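Local coordinates for probable M18-family aminopeptidase 1 (Thermotoga maritima, PDB 2GLF) that probably acts as a metal-dependent aminopeptidase of the M18 family, removing amino acids from the N-terminal end of peptides, at the interface of chains A and B. Residues are numbered along the deposited sequence; one frame, centred on the assembly and turned at random. Chains: chain A/B, Probable M18-family aminopeptidase 1.

Contacts 1 and 2 are neighbouring patches of one interface between two copies of the protein, their C-alpha centres about 15 Å apart. They share no residue, but chain B runs from strand 97-101, which carries B:Asp99 of contact 1, straight into the loop of B:Pro102 and B:Asn103 of contact 2. On chain A, strand 387-389 of contact 2 lies shortly before A:Val395 of contact 1. Contact 1 rests on an inserted ring and a salt bridge, contact 2 on asparagine amides bonded to the partner's backbone. The interface is not an exact two-fold; it probably helps build the twelve-copy assembly, as M18 aminopeptidases commonly form dodecamers.

Contact 1: the interface of chains A and B. Residues chain A 356, 359, 361-362, 395; chain B 99, 117-120.
Strand 111-119 of one M18-family subunit inserts B:His117 among loop residues A:Tyr356, A:Gly361, A:Lys362 and A:Val395 of its neighbour. With CG anti to the backbone N (chi1 -171°), the imidazole points into chain A and is sandwiched. CE of A:Lys362 lies over one face, toward the rim, with its neighbour CD 3.5 Å from ND1 of B:His117. Over the opposite face comes the methyl CG2 of A:Val395, 4.0 Å from CD2 of B:His117. A:Tyr356 meets the imidazole edge to face, the planes turned by 74°, its CE1 3.6 Å from CD2 of B:His117. The same lysine CE sits above the centre of the A:Tyr356 ring, so this carbon fills the corner where the two rings meet and packs on a face of each. Rotation of the imidazole is held from within chain B: its ND1 donates to the backbone O of B:Tyr118 at 3.3 Å, with the acceptor in the ring plane. A:Gly361 brings its CA to the edge of B:His117 and over one face of the B:Tyr118 phenol, 3.8 Å from that ring's centroid. CG1 of A:Val395 touches the B:Tyr118 ring at CE2, 3.4 Å away. Bends at chi2 and chi4 (-61°) carry the A:Lys362 amino group past the imidazole to B:Asp99, where NZ forms a salt bridge of 3.1 Å to the carboxylate OD2 on its anti lone pair. An alanine in place of B:His117 would probably open a gap between A:Lys362 and A:Val395, leaving the lysine chain freer to turn away from B:Asp99.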
# COMPACT_ATOMS: atom_id res chain seq x y z
N TYR A 356 -9.00 -40.19 -1.61
CA TYR A 356 -9.70 -39.03 -1.05
C TYR A 356 -9.50 -37.75 -1.86
O TYR A 356 -8.48 -37.59 -2.55
CB TYR A 356 -9.26 -38.79 0.40
CG TYR A 356 -7.77 -38.60 0.58
CD1 TYR A 356 -7.12 -37.47 0.09
CD2 TYR A 356 -7.00 -39.58 1.21
CE1 TYR A 356 -5.74 -37.32 0.21
CE2 TYR A 356 -5.62 -39.44 1.34
CZ TYR A 356 -5.00 -38.31 0.83
OH TYR A 356 -3.63 -38.17 0.94
N ALA A 359 -10.44 -30.71 0.96
CA ALA A 359 -9.81 -29.40 0.95
C ALA A 359 -8.77 -29.33 2.08
O ALA A 359 -7.95 -30.23 2.23
CB ALA A 359 -10.86 -28.31 1.13
N GLY A 361 -7.14 -30.41 4.35
CA GLY A 361 -6.97 -31.60 5.17
C GLY A 361 -8.15 -32.55 5.22
O GLY A 361 -8.64 -32.87 6.30
N LYS A 362 -8.61 -33.00 4.05
CA LYS A 362 -9.71 -33.95 3.93
C LYS A 362 -11.12 -33.53 4.36
O LYS A 362 -11.91 -34.38 4.77
CB LYS A 362 -9.37 -35.25 4.67
CG LYS A 362 -8.44 -36.18 3.92
CD LYS A 362 -7.04 -36.12 4.48
CE LYS A 362 -6.22 -37.30 3.98
NZ LYS A 362 -6.83 -38.60 4.42
N VAL A 395 -1.13 -30.80 -0.79
CA VAL A 395 -2.05 -30.67 0.33
C VAL A 395 -3.06 -29.51 0.36
O VAL A 395 -4.27 -29.76 0.39
CB VAL A 395 -1.27 -30.73 1.65
CG1 VAL A 395 -2.19 -30.45 2.84
CG2 VAL A 395 -0.65 -32.11 1.79
N ASP B 99 -2.05 -38.11 8.24
CA ASP B 99 -2.19 -39.41 7.58
C ASP B 99 -1.09 -39.61 6.55
O ASP B 99 -0.80 -38.70 5.79
CB ASP B 99 -3.53 -39.53 6.84
CG ASP B 99 -4.73 -39.57 7.77
OD1 ASP B 99 -4.58 -39.96 8.96
OD2 ASP B 99 -5.85 -39.24 7.30
N HIS B 117 -0.57 -36.05 4.98
CA HIS B 117 -1.63 -35.15 4.56
C HIS B 117 -2.40 -35.01 5.86
O HIS B 117 -2.93 -35.99 6.38
CB HIS B 117 -2.47 -35.82 3.48
CG HIS B 117 -3.45 -34.90 2.83
ND1 HIS B 117 -4.34 -34.13 3.54
CD2 HIS B 117 -3.70 -34.65 1.52
CE1 HIS B 117 -5.10 -33.44 2.71
NE2 HIS B 117 -4.73 -33.74 1.47
N TYR B 118 -2.45 -33.80 6.41
CA TYR B 118 -3.13 -33.60 7.68
C TYR B 118 -4.64 -33.81 7.64
O TYR B 118 -5.30 -33.57 6.63
CB TYR B 118 -2.79 -32.22 8.26
CG TYR B 118 -3.42 -31.05 7.55
CD1 TYR B 118 -4.67 -30.57 7.95
CD2 TYR B 118 -2.76 -30.41 6.51
CE1 TYR B 118 -5.24 -29.46 7.32
CE2 TYR B 118 -3.33 -29.30 5.88
CZ TYR B 118 -4.56 -28.83 6.29
OH TYR B 118 -5.11 -27.74 5.67
N TYR B 119 -5.16 -34.28 8.77
CA TYR B 119 -6.58 -34.57 8.93
C TYR B 119 -7.20 -33.65 9.97
O TYR B 119 -6.70 -33.54 11.10
CB TYR B 119 -6.73 -36.02 9.38
CG TYR B 119 -8.13 -36.41 9.76
CD1 TYR B 119 -9.04 -36.83 8.79
CD2 TYR B 119 -8.54 -36.38 11.08
CE1 TYR B 119 -10.33 -37.21 9.15
CE2 TYR B 119 -9.83 -36.76 11.45
CZ TYR B 119 -10.71 -37.17 10.48
OH TYR B 119 -11.97 -37.58 10.84
N GLY B 120 -8.29 -32.99 9.61
CA GLY B 120 -8.94 -32.10 10.55
C GLY B 120 -8.27 -30.75 10.73
O GLY B 120 -7.34 -30.39 10.00

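Contact 2: the interface of chains A and B. Residues chain A 2, 342-343, 389; chain B 102-103, 221.
B:Asn103, in the loop just after strand 97-101, reaches into chain A and meets A:Val389 tip to tip while A:His342 and A:Asn343 grip it from the 3-10 helix 341-343. The B:Asn103 side chain, CG anti to the carbonyl carbon (chi1 -59°), turns its amide ND2 toward the backbone O of A:His342. That hydrogen bond is 3.2 Å long and lies in the carbonyl plane, with a C=O...N angle of 156°. Both methyls of A:Val389, the residue ending strand 387-389, come up against the same amide, CG1 lying 3.8 Å from CG of B:Asn103. Thus the amide nitrogen, though met by a hydrophobic branch, still has a carbonyl partner.

The backbone of B:Asn103 is read by the side-chain amide of A:Asn343. OD1 of A:Asn343 accepts from N of B:Asn103 at 3.0 Å, on a lone pair in the carbonyl plane. ND2 of A:Asn343 donates to O of B:Asn103 at 3.2 Å, approaching from above the carbonyl plane. This two-pronged pairing with the B:Asn103 backbone probably fixes the flip of the A:Asn343 amide. The A:His342 imidazole stands beside B:Asn103, its plane 64° from the amide, with CD2 3.5 Å from CB of B:Asn103. Selenomethionine A:Met2 crosses near OD1 of B:Asn103 but is poorly ordered. Beside this pairing, the ring carbon CD of B:Pro102 packs 3.5 Å from OD1 of A:Asn343.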
# COMPACT_ATOMS: atom_id res chain seq x y z
N MSE A 2 8.43 -51.23 -6.55
CA MSE A 2 7.23 -50.59 -7.09
C MSE A 2 7.55 -49.63 -8.23
O MSE A 2 8.31 -48.68 -8.05
CB MSE A 2 6.49 -49.83 -5.99
CG MSE A 2 5.07 -49.46 -6.37
SE MSE A 2 4.27 -48.26 -5.10
CE MSE A 2 4.35 -46.63 -6.17
N HIS A 342 4.87 -37.54 -6.48
CA HIS A 342 4.88 -38.92 -5.99
C HIS A 342 3.48 -39.49 -5.73
O HIS A 342 3.33 -40.67 -5.42
CB HIS A 342 5.73 -39.02 -4.72
CG HIS A 342 6.14 -40.42 -4.38
ND1 HIS A 342 6.82 -41.24 -5.26
CD2 HIS A 342 5.96 -41.16 -3.25
CE1 HIS A 342 7.04 -42.41 -4.69
NE2 HIS A 342 6.53 -42.39 -3.47
N ASN A 343 2.45 -38.66 -5.87
CA ASN A 343 1.07 -39.11 -5.66
C ASN A 343 0.13 -38.49 -6.70
O ASN A 343 -1.06 -38.29 -6.43
CB ASN A 343 0.59 -38.73 -4.25
CG ASN A 343 1.14 -39.65 -3.17
OD1 ASN A 343 0.58 -40.71 -2.90
ND2 ASN A 343 2.25 -39.25 -2.56
N VAL A 389 -1.94 -44.49 -8.38
CA VAL A 389 -2.59 -43.72 -7.31
C VAL A 389 -2.66 -42.27 -7.75
O VAL A 389 -1.79 -41.81 -8.47
CB VAL A 389 -1.81 -43.80 -5.95
CG1 VAL A 389 -0.80 -44.93 -6.00
CG2 VAL A 389 -1.13 -42.48 -5.64
N PRO B 102 -0.91 -42.10 0.17
CA PRO B 102 -0.89 -43.45 -0.40
C PRO B 102 0.54 -43.94 -0.70
O PRO B 102 0.89 -45.09 -0.41
CB PRO B 102 -1.76 -43.31 -1.64
CG PRO B 102 -2.78 -42.30 -1.20
CD PRO B 102 -1.91 -41.26 -0.51
N ASN B 103 1.37 -43.08 -1.29
CA ASN B 103 2.76 -43.43 -1.56
C ASN B 103 3.56 -42.46 -0.70
O ASN B 103 4.10 -41.48 -1.21
CB ASN B 103 3.13 -43.22 -3.03
CG ASN B 103 2.27 -44.05 -3.97
OD1 ASN B 103 2.07 -45.24 -3.76
ND2 ASN B 103 1.77 -43.41 -5.01
N VAL B 221 -0.54 -48.15 -0.11
CA VAL B 221 -1.75 -47.71 -0.80
C VAL B 221 -2.95 -48.27 -0.05
O VAL B 221 -3.75 -47.53 0.52
CB VAL B 221 -1.80 -48.22 -2.24
CG1 VAL B 221 -3.03 -47.68 -2.94
CG2 VAL B 221 -0.54 -47.81 -2.99